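Local coordinates for protein AP endonuclease, family 2 (Brucella melitensis biovar Abortus, PDB 3NGF) that binds manganese in a TIM barrel and probably isomerises hydroxypyruvate, as expected of the hyi family, and may also have endonuclease activity, at residues His188-Asp193 with Glu223-Tyr228. Sequence-based numbering, arbitrary orientation.
Sequences HAQIMD and EGELNY
With chi1 at 176°, Q190 swings its CG away from its own backbone nitrogen and out toward the loop 223-228, and a bend at chi2 then turns the amide to meet E225, whose chain runs extended beyond CG from the opposite direction. The result is one hydrogen bond, Q190 NE2 to E225 OE2, 2.8 Å long. At 176° the N-H...O line is nearly straight, and OE2 lies in the plane of the amide. The carboxylate accepts through the anti lone pair of OE2, and its plane stands 79° from that of the amide, so the two flat groups are almost perpendicular rather than stacked.

L226 supplies the van der Waals half. Its CD2 methyl lies against the amide carbon, 3.5 Å from Q190 CD, and 3.6 Å from Q190 CG, while its CD1 lies 4.0 Å from Q190 CB. The two side chains run antiparallel alongside each other, the aliphatic CB and CG of Q190 packing on the leucine methyls. All three residues retain some exposure, which marks a surface contact.

Q190 is not among the manganese ligands E150, D185, Q211 and E247; its side chain is about 12 Å from the metal and about 8 Å from that of D185. The contact joins helix 186-192, directly following barrel strand 180-185, to the loop between strand 207-212 and helix 228-237; L196 of helix 196-202 touches both Q190 and L226.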
loop_
_atom_site.group_PDB
_atom_site.type_symbol
_atom_site.label_atom_id
_atom_site.label_comp_id
_atom_site.label_asym_id
_atom_site.label_seq_id
_atom_site.Cartn_x
_atom_site.Cartn_y
_atom_site.Cartn_z
ATOM N N HIS A 188 6.458 0.218 -8.954
ATOM C CA HIS A 188 7.118 -1.084 -8.875
ATOM C C HIS A 188 6.805 -1.954 -10.109
ATOM O O HIS A 188 7.670 -2.654 -10.597
ATOM C CB HIS A 188 6.696 -1.806 -7.589
ATOM C CG HIS A 188 7.140 -1.130 -6.324
ATOM N ND1 HIS A 188 8.435 -0.706 -6.111
ATOM C CD2 HIS A 188 6.474 -0.895 -5.171
ATOM C CE1 HIS A 188 8.532 -0.212 -4.886
ATOM N NE2 HIS A 188 7.347 -0.291 -4.307
ATOM N N ALA A 189 5.562 -1.905 -10.592
ATOM C CA ALA A 189 5.112 -2.726 -11.722
ATOM C C ALA A 189 5.856 -2.307 -12.986
ATOM O O ALA A 189 6.260 -3.157 -13.781
ATOM C CB ALA A 189 3.622 -2.577 -11.934
ATOM N N GLN A 190 6.060 -1.003 -13.157
ATOM C CA GLN A 190 6.804 -0.532 -14.341
ATOM C C GLN A 190 8.292 -0.922 -14.343
ATOM O O GLN A 190 8.869 -1.191 -15.413
ATOM C CB GLN A 190 6.611 0.983 -14.483
ATOM C CG GLN A 190 7.383 1.664 -15.610
ATOM C CD GLN A 190 7.150 1.037 -16.973
ATOM O OE1 GLN A 190 6.193 0.274 -17.187
ATOM N NE2 GLN A 190 8.038 1.359 -17.919
ATOM N N ILE A 191 8.919 -0.914 -13.168
ATOM C CA ILE A 191 10.326 -1.256 -13.004
ATOM C C ILE A 191 10.559 -2.757 -13.234
ATOM O O ILE A 191 11.532 -3.131 -13.894
ATOM C CB ILE A 191 10.887 -0.776 -11.628
ATOM C CG1 ILE A 191 10.931 0.748 -11.595
ATOM C CG2 ILE A 191 12.264 -1.341 -11.317
ATOM C CD1 ILE A 191 11.123 1.344 -10.204
ATOM N N MET A 192 9.670 -3.597 -12.701
ATOM C CA MET A 192 9.867 -5.059 -12.741
ATOM C C MET A 192 9.218 -5.784 -13.923
ATOM O O MET A 192 9.775 -6.788 -14.421
ATOM C CB MET A 192 9.337 -5.676 -11.442
ATOM C CG MET A 192 10.074 -5.224 -10.198
ATOM S SD MET A 192 11.852 -5.450 -10.295
ATOM C CE MET A 192 11.992 -7.229 -10.591
ATOM N N ASP A 193 8.060 -5.305 -14.374
ATOM C CA ASP A 193 7.197 -6.057 -15.297
ATOM C C ASP A 193 6.905 -5.347 -16.625
ATOM O O ASP A 193 6.993 -5.955 -17.699
ATOM C CB ASP A 193 5.868 -6.406 -14.597
ATOM C CG ASP A 193 6.033 -7.455 -13.501
ATOM O OD1 ASP A 193 6.831 -8.376 -13.696
ATOM O OD2 ASP A 193 5.388 -7.351 -12.421
ATOM N N GLU A 223 5.797 13.484 -14.548
ATOM C CA GLU A 223 7.111 13.489 -15.193
ATOM C C GLU A 223 7.531 12.046 -15.408
ATOM O O GLU A 223 6.934 11.129 -14.870
ATOM C CB GLU A 223 8.162 14.195 -14.328
ATOM C CG GLU A 223 8.396 13.448 -12.994
ATOM C CD GLU A 223 9.608 13.873 -12.199
ATOM O OE1 GLU A 223 9.945 15.075 -12.140
ATOM O OE2 GLU A 223 10.211 12.979 -11.584
ATOM N N GLY A 224 8.554 11.837 -16.217
ATOM C CA GLY A 224 9.111 10.491 -16.323
ATOM C C GLY A 224 8.502 9.698 -17.450
ATOM O O GLY A 224 7.777 10.248 -18.307
ATOM N N GLU A 225 8.772 8.391 -17.431
ATOM C CA GLU A 225 8.481 7.536 -18.569
ATOM C C GLU A 225 7.025 7.110 -18.734
ATOM O O GLU A 225 6.626 6.713 -19.831
ATOM C CB GLU A 225 9.468 6.340 -18.590
ATOM C CG GLU A 225 9.245 5.290 -17.535
ATOM C CD GLU A 225 10.404 4.303 -17.388
ATOM O OE1 GLU A 225 11.565 4.705 -17.214
ATOM O OE2 GLU A 225 10.134 3.093 -17.440
ATOM N N LEU A 226 6.217 7.231 -17.676
ATOM C CA LEU A 226 4.815 6.850 -17.749
ATOM C C LEU A 226 3.919 8.062 -17.985
ATOM O O LEU A 226 4.156 9.129 -17.448
ATOM C CB LEU A 226 4.359 6.126 -16.484
ATOM C CG LEU A 226 5.035 4.807 -16.095
ATOM C CD1 LEU A 226 4.414 4.252 -14.792
ATOM C CD2 LEU A 226 4.986 3.763 -17.216
ATOM N N ASN A 227 2.889 7.864 -18.800
ATOM C CA ASN A 227 1.826 8.830 -18.998
ATOM C C ASN A 227 0.675 8.515 -18.031
ATOM O O ASN A 227 -0.229 7.740 -18.345
ATOM C CB ASN A 227 1.376 8.761 -20.459
ATOM C CG ASN A 227 0.243 9.713 -20.782
ATOM O OD1 ASN A 227 -0.146 10.540 -19.970
ATOM N ND2 ASN A 227 -0.306 9.572 -21.967
ATOM N N TYR A 228 0.727 9.104 -16.835
ATOM C CA TYR A 228 -0.218 8.763 -15.791
ATOM C C TYR A 228 -1.677 9.109 -16.113
ATOM O O TYR A 228 -2.530 8.354 -15.752
ATOM C CB TYR A 228 0.209 9.293 -14.407
ATOM C CG TYR A 228 1.097 8.319 -13.659
ATOM C CD1 TYR A 228 0.578 7.142 -13.147
ATOM C CD2 TYR A 228 2.463 8.540 -13.534
ATOM C CE1 TYR A 228 1.355 6.231 -12.510
ATOM C CE2 TYR A 228 3.262 7.631 -12.868
ATOM C CZ TYR A 228 2.702 6.476 -12.352
ATOM O OH TYR A 228 3.454 5.545 -11.680
#